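Local coordinates for protein glutaredoxin-2 (Vaccinia virus, PDB 2G2Q) that shuttles disulfide bonds in the infected cytoplasm, passing oxidising equivalents from a membrane-associated viral partner to virion membrane proteins during virus maturation, at residues K75-V86 with E110-W119. Numbering follows the deposited sequence.
Sequences KYNPQTKQMAFV and EIEKATYGVW. With SO4 (sulfate ion), chain D.
At the edge of the thioredoxin-fold sheet, the beta hairpin of 71-77 and 82-85 is joined by the chain leaving the last helix, with Met83 and Gly117 forming an antiparallel hydrogen-bonded pair. Met83 N gives a nearly straight bond to Gly117 O (3.0 Å, 167° at the hydrogen), and Gly117 N returns one to Met83 O. Farther along, direct pairing gives way to a water that accepts from Phe85 N and donates to Thr115 O.

Lys75 ties the helix end to the hairpin. With CG trans to the backbone N (chi1 -178°) and a bend at chi3 (72°), its long chain carries the charged NZ to Ile111 O in the last helical turn (2.7 Å) and to a lone pair of Ala114 O just beyond it (2.9 Å), a reach that suits lysine. NZ also bonds O2 of a sulfate, probably from the crystallisation liquor (3.0 Å), while Tyr116 OH donates to its O1. The Tyr116 ring packs against CB of Asn77, Gln82 and Ala84. From Met83 itself, present as selenomethionine, CB lies over one face of the Trp119 six-membered ring, 3.8 Å from its centroid, a CH-pi contact.

Asn3 of strand 3-9, next to 71-77, and Tyr30 of strand 30-36 at the far edge also bind the sulfate, and Val86 packs on Ile111 of helix 104-113 and Ile73 of strand 71-77.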
loop_
_atom_site.group_PDB
_atom_site.type_symbol
_atom_site.label_atom_id
_atom_site.label_comp_id
_atom_site.label_asym_id
_atom_site.label_seq_id
_atom_site.Cartn_x
_atom_site.Cartn_y
_atom_site.Cartn_z
ATOM N N LYS A 75 -6.931 4.465 -6.190
ATOM C CA LYS A 75 -8.346 4.744 -6.132
ATOM C C LYS A 75 -8.802 4.718 -7.581
ATOM O O LYS A 75 -8.336 5.513 -8.401
ATOM C CB LYS A 75 -8.586 6.100 -5.443
ATOM C CG LYS A 75 -10.048 6.478 -5.282
ATOM C CD LYS A 75 -10.252 7.734 -4.420
ATOM C CE LYS A 75 -9.833 9.022 -5.132
ATOM N NZ LYS A 75 -9.982 10.207 -4.226
ATOM N N TYR A 76 -9.670 3.763 -7.908
ATOM C CA TYR A 76 -10.196 3.631 -9.265
ATOM C C TYR A 76 -11.675 4.014 -9.329
ATOM O O TYR A 76 -12.497 3.539 -8.522
ATOM C CB TYR A 76 -10.012 2.195 -9.803
ATOM C CG TYR A 76 -10.483 2.048 -11.232
ATOM C CD1 TYR A 76 -9.893 2.796 -12.255
ATOM C CD2 TYR A 76 -11.532 1.189 -11.567
ATOM C CE1 TYR A 76 -10.300 2.672 -13.569
ATOM C CE2 TYR A 76 -11.959 1.060 -12.896
ATOM C CZ TYR A 76 -11.339 1.818 -13.889
ATOM O OH TYR A 76 -11.752 1.734 -15.220
ATOM N N ASN A 77 -12.013 4.850 -10.305
ATOM C CA ASN A 77 -13.407 5.202 -10.550
ATOM C C ASN A 77 -13.950 4.481 -11.767
ATOM O O ASN A 77 -13.685 4.892 -12.896
ATOM C CB ASN A 77 -13.594 6.732 -10.684
ATOM C CG ASN A 77 -15.061 7.140 -10.816
ATOM O OD1 ASN A 77 -15.838 6.554 -11.589
ATOM N ND2 ASN A 77 -15.446 8.137 -10.058
ATOM N N PRO A 78 -14.783 3.450 -11.544
ATOM C CA PRO A 78 -15.260 2.545 -12.612
ATOM C C PRO A 78 -16.198 3.220 -13.632
ATOM O O PRO A 78 -16.372 2.732 -14.767
ATOM C CB PRO A 78 -16.036 1.473 -11.842
ATOM C CG PRO A 78 -15.654 1.648 -10.403
ATOM C CD PRO A 78 -15.378 3.110 -10.237
ATOM N N GLN A 79 -16.809 4.318 -13.229
ATOM C CA GLN A 79 -17.730 5.032 -14.095
ATOM C C GLN A 79 -16.978 6.016 -14.997
ATOM O O GLN A 79 -17.209 6.054 -16.205
ATOM C CB GLN A 79 -18.777 5.748 -13.242
ATOM C CG GLN A 79 -19.688 4.802 -12.486
ATOM C CD GLN A 79 -20.973 4.518 -13.240
ATOM O OE1 GLN A 79 -20.955 4.161 -14.425
ATOM N NE2 GLN A 79 -22.107 4.688 -12.559
ATOM N N THR A 80 -16.091 6.824 -14.415
ATOM C CA THR A 80 -15.244 7.719 -15.219
ATOM C C THR A 80 -14.045 7.008 -15.847
ATOM O O THR A 80 -13.468 7.511 -16.800
ATOM C CB THR A 80 -14.692 8.919 -14.431
ATOM O OG1 THR A 80 -13.643 8.481 -13.557
ATOM C CG2 THR A 80 -15.780 9.648 -13.656
ATOM N N LYS A 81 -13.667 5.852 -15.304
ATOM C CA LYS A 81 -12.508 5.092 -15.789
ATOM C C LYS A 81 -11.201 5.845 -15.521
ATOM O O LYS A 81 -10.247 5.783 -16.302
ATOM C CB LYS A 81 -12.667 4.724 -17.268
ATOM C CG LYS A 81 -13.813 3.754 -17.527
ATOM C CD LYS A 81 -14.041 3.502 -19.023
ATOM C CE LYS A 81 -14.901 2.265 -19.233
ATOM N NZ LYS A 81 -15.595 2.245 -20.564
ATOM N N GLN A 82 -11.171 6.552 -14.391
ATOM C CA GLN A 82 -10.029 7.352 -14.002
ATOM C C GLN A 82 -9.404 6.732 -12.795
ATOM O O GLN A 82 -10.055 5.997 -12.055
ATOM C CB GLN A 82 -10.444 8.765 -13.661
ATOM C CG GLN A 82 -10.719 9.611 -14.858
ATOM C CD GLN A 82 -11.155 10.998 -14.481
ATOM O OE1 GLN A 82 -10.518 11.967 -14.876
ATOM N NE2 GLN A 82 -12.245 11.108 -13.715
HETATM N N MSE A 83 -8.137 7.067 -12.595
HETATM C CA MSE A 83 -7.321 6.455 -11.578
HETATM C C MSE A 83 -6.675 7.544 -10.725
HETATM O O MSE A 83 -6.419 8.654 -11.203
HETATM C CB MSE A 83 -6.267 5.604 -12.274
HETATM C CG MSE A 83 -5.563 4.657 -11.393
HETATM SE SE MSE A 83 -6.624 3.221 -10.698
HETATM C CE MSE A 83 -6.767 2.123 -12.375
ATOM N N ALA A 84 -6.430 7.219 -9.461
ATOM C CA ALA A 84 -5.807 8.130 -8.531
ATOM C C ALA A 84 -4.751 7.440 -7.674
ATOM O O ALA A 84 -4.942 6.313 -7.224
ATOM C CB ALA A 84 -6.856 8.784 -7.664
ATOM N N PHE A 85 -3.633 8.132 -7.465
ATOM C CA PHE A 85 -2.552 7.691 -6.593
ATOM C C PHE A 85 -2.715 8.205 -5.178
ATOM O O PHE A 85 -2.524 9.373 -4.944
ATOM C CB PHE A 85 -1.248 8.286 -7.090
ATOM C CG PHE A 85 -0.340 7.308 -7.720
ATOM C CD1 PHE A 85 0.578 6.602 -6.946
ATOM C CD2 PHE A 85 -0.387 7.088 -9.094
ATOM C CE1 PHE A 85 1.452 5.665 -7.542
ATOM C CE2 PHE A 85 0.465 6.163 -9.716
ATOM C CZ PHE A 85 1.389 5.448 -8.942
ATOM N N VAL A 86 -3.017 7.346 -4.215
ATOM C CA VAL A 86 -3.119 7.832 -2.836
ATOM C C VAL A 86 -1.746 8.037 -2.160
ATOM O O VAL A 86 -0.870 7.162 -2.213
ATOM C CB VAL A 86 -4.034 6.928 -1.987
ATOM C CG1 VAL A 86 -4.288 7.547 -0.635
ATOM C CG2 VAL A 86 -5.366 6.685 -2.709
ATOM N N GLU A 110 -6.459 11.346 3.039
ATOM C CA GLU A 110 -5.540 11.170 1.920
ATOM C C GLU A 110 -6.213 10.446 0.750
ATOM O O GLU A 110 -5.973 10.777 -0.426
ATOM C CB GLU A 110 -4.274 10.428 2.365
ATOM C CG GLU A 110 -3.458 11.195 3.433
ATOM C CD GLU A 110 -2.280 10.387 3.999
ATOM O OE1 GLU A 110 -1.182 10.965 4.162
ATOM O OE2 GLU A 110 -2.443 9.175 4.279
ATOM N N ILE A 111 -7.049 9.458 1.075
ATOM C CA ILE A 111 -7.795 8.713 0.066
ATOM C C ILE A 111 -8.833 9.631 -0.591
ATOM O O ILE A 111 -9.076 9.561 -1.791
ATOM C CB ILE A 111 -8.519 7.492 0.684
ATOM C CG1 ILE A 111 -7.521 6.399 1.035
ATOM C CG2 ILE A 111 -9.600 6.945 -0.268
ATOM C CD1 ILE A 111 -8.138 5.337 1.942
ATOM N N GLU A 112 -9.444 10.489 0.208
ATOM C CA GLU A 112 -10.504 11.320 -0.307
ATOM C C GLU A 112 -10.016 12.464 -1.187
ATOM O O GLU A 112 -10.713 12.854 -2.107
ATOM C CB GLU A 112 -11.426 11.784 0.823
ATOM C CG GLU A 112 -12.339 10.642 1.289
ATOM C CD GLU A 112 -13.269 11.035 2.412
ATOM O OE1 GLU A 112 -14.414 10.533 2.424
ATOM O OE2 GLU A 112 -12.866 11.847 3.283
ATOM N N LYS A 113 -8.809 12.953 -0.925
ATOM C CA LYS A 113 -8.215 14.087 -1.652
ATOM C C LYS A 113 -7.435 13.667 -2.899
ATOM O O LYS A 113 -7.053 14.503 -3.705
ATOM C CB LYS A 113 -7.258 14.857 -0.741
ATOM C CG LYS A 113 -7.896 15.608 0.418
ATOM C CD LYS A 113 -6.848 15.849 1.522
ATOM C CE LYS A 113 -6.879 17.278 2.062
ATOM N NZ LYS A 113 -7.859 17.543 3.168
ATOM N N ALA A 114 -7.165 12.379 -3.037
ATOM C CA ALA A 114 -6.383 11.873 -4.157
ATOM C C ALA A 114 -7.051 12.240 -5.495
ATOM O O ALA A 114 -8.209 11.921 -5.720
ATOM C CB ALA A 114 -6.223 10.368 -4.025
ATOM N N THR A 115 -6.309 12.910 -6.368
ATOM C CA THR A 115 -6.860 13.429 -7.614
ATOM C C THR A 115 -6.839 12.426 -8.749
ATOM O O THR A 115 -5.876 11.699 -8.918
ATOM C CB THR A 115 -6.121 14.691 -8.081
ATOM O OG1 THR A 115 -4.750 14.360 -8.362
ATOM C CG2 THR A 115 -6.214 15.795 -7.034
ATOM N N TYR A 116 -7.907 12.419 -9.538
ATOM C CA TYR A 116 -8.057 11.518 -10.684
ATOM C C TYR A 116 -7.345 11.968 -11.947
ATOM O O TYR A 116 -7.211 13.164 -12.203
ATOM C CB TYR A 116 -9.532 11.361 -11.033
ATOM C CG TYR A 116 -10.272 10.514 -10.052
ATOM C CD1 TYR A 116 -11.264 11.062 -9.247
ATOM C CD2 TYR A 116 -9.977 9.172 -9.915
ATOM C CE1 TYR A 116 -11.947 10.288 -8.340
ATOM C CE2 TYR A 116 -10.647 8.402 -9.016
ATOM C CZ TYR A 116 -11.636 8.963 -8.225
ATOM O OH TYR A 116 -12.304 8.182 -7.312
ATOM N N GLY A 117 -6.925 10.982 -12.741
ATOM C CA GLY A 117 -6.409 11.207 -14.082
ATOM C C GLY A 117 -6.498 9.988 -14.975
ATOM O O GLY A 117 -6.714 8.851 -14.517
ATOM N N VAL A 118 -6.344 10.232 -16.270
ATOM C CA VAL A 118 -6.072 9.163 -17.237
ATOM C C VAL A 118 -4.552 9.142 -17.459
ATOM O O VAL A 118 -3.960 10.161 -17.872
ATOM C CB VAL A 118 -6.826 9.402 -18.582
ATOM C CG1 VAL A 118 -6.218 8.580 -19.726
ATOM C CG2 VAL A 118 -8.318 9.108 -18.426
ATOM N N TRP A 119 -3.931 8.000 -17.159
ATOM C CA TRP A 119 -2.496 7.780 -17.411
ATOM C C TRP A 119 -2.329 6.886 -18.632
ATOM O O TRP A 119 -2.901 5.790 -18.666
ATOM C CB TRP A 119 -1.804 7.139 -16.193
ATOM C CG TRP A 119 -2.252 7.703 -14.852
ATOM C CD1 TRP A 119 -2.604 9.007 -14.569
ATOM C CD2 TRP A 119 -2.390 6.980 -13.621
ATOM N NE1 TRP A 119 -2.949 9.128 -13.240
ATOM C CE2 TRP A 119 -2.828 7.900 -12.638
ATOM C CE3 TRP A 119 -2.187 5.642 -13.250
ATOM C CZ2 TRP A 119 -3.071 7.517 -11.313
ATOM C CZ3 TRP A 119 -2.415 5.273 -11.925
ATOM C CH2 TRP A 119 -2.860 6.205 -10.980
HETATM S S SO4 D . -13.745 9.639 -4.064
HETATM O O1 SO4 D . -13.143 9.863 -5.370
HETATM O O2 SO4 D . -12.701 9.492 -3.052
HETATM O O3 SO4 D . -14.574 10.804 -3.747
HETATM O O4 SO4 D . -14.578 8.437 -4.103
HETATM O O HOH W 1 -3.341 10.985 -8.379
#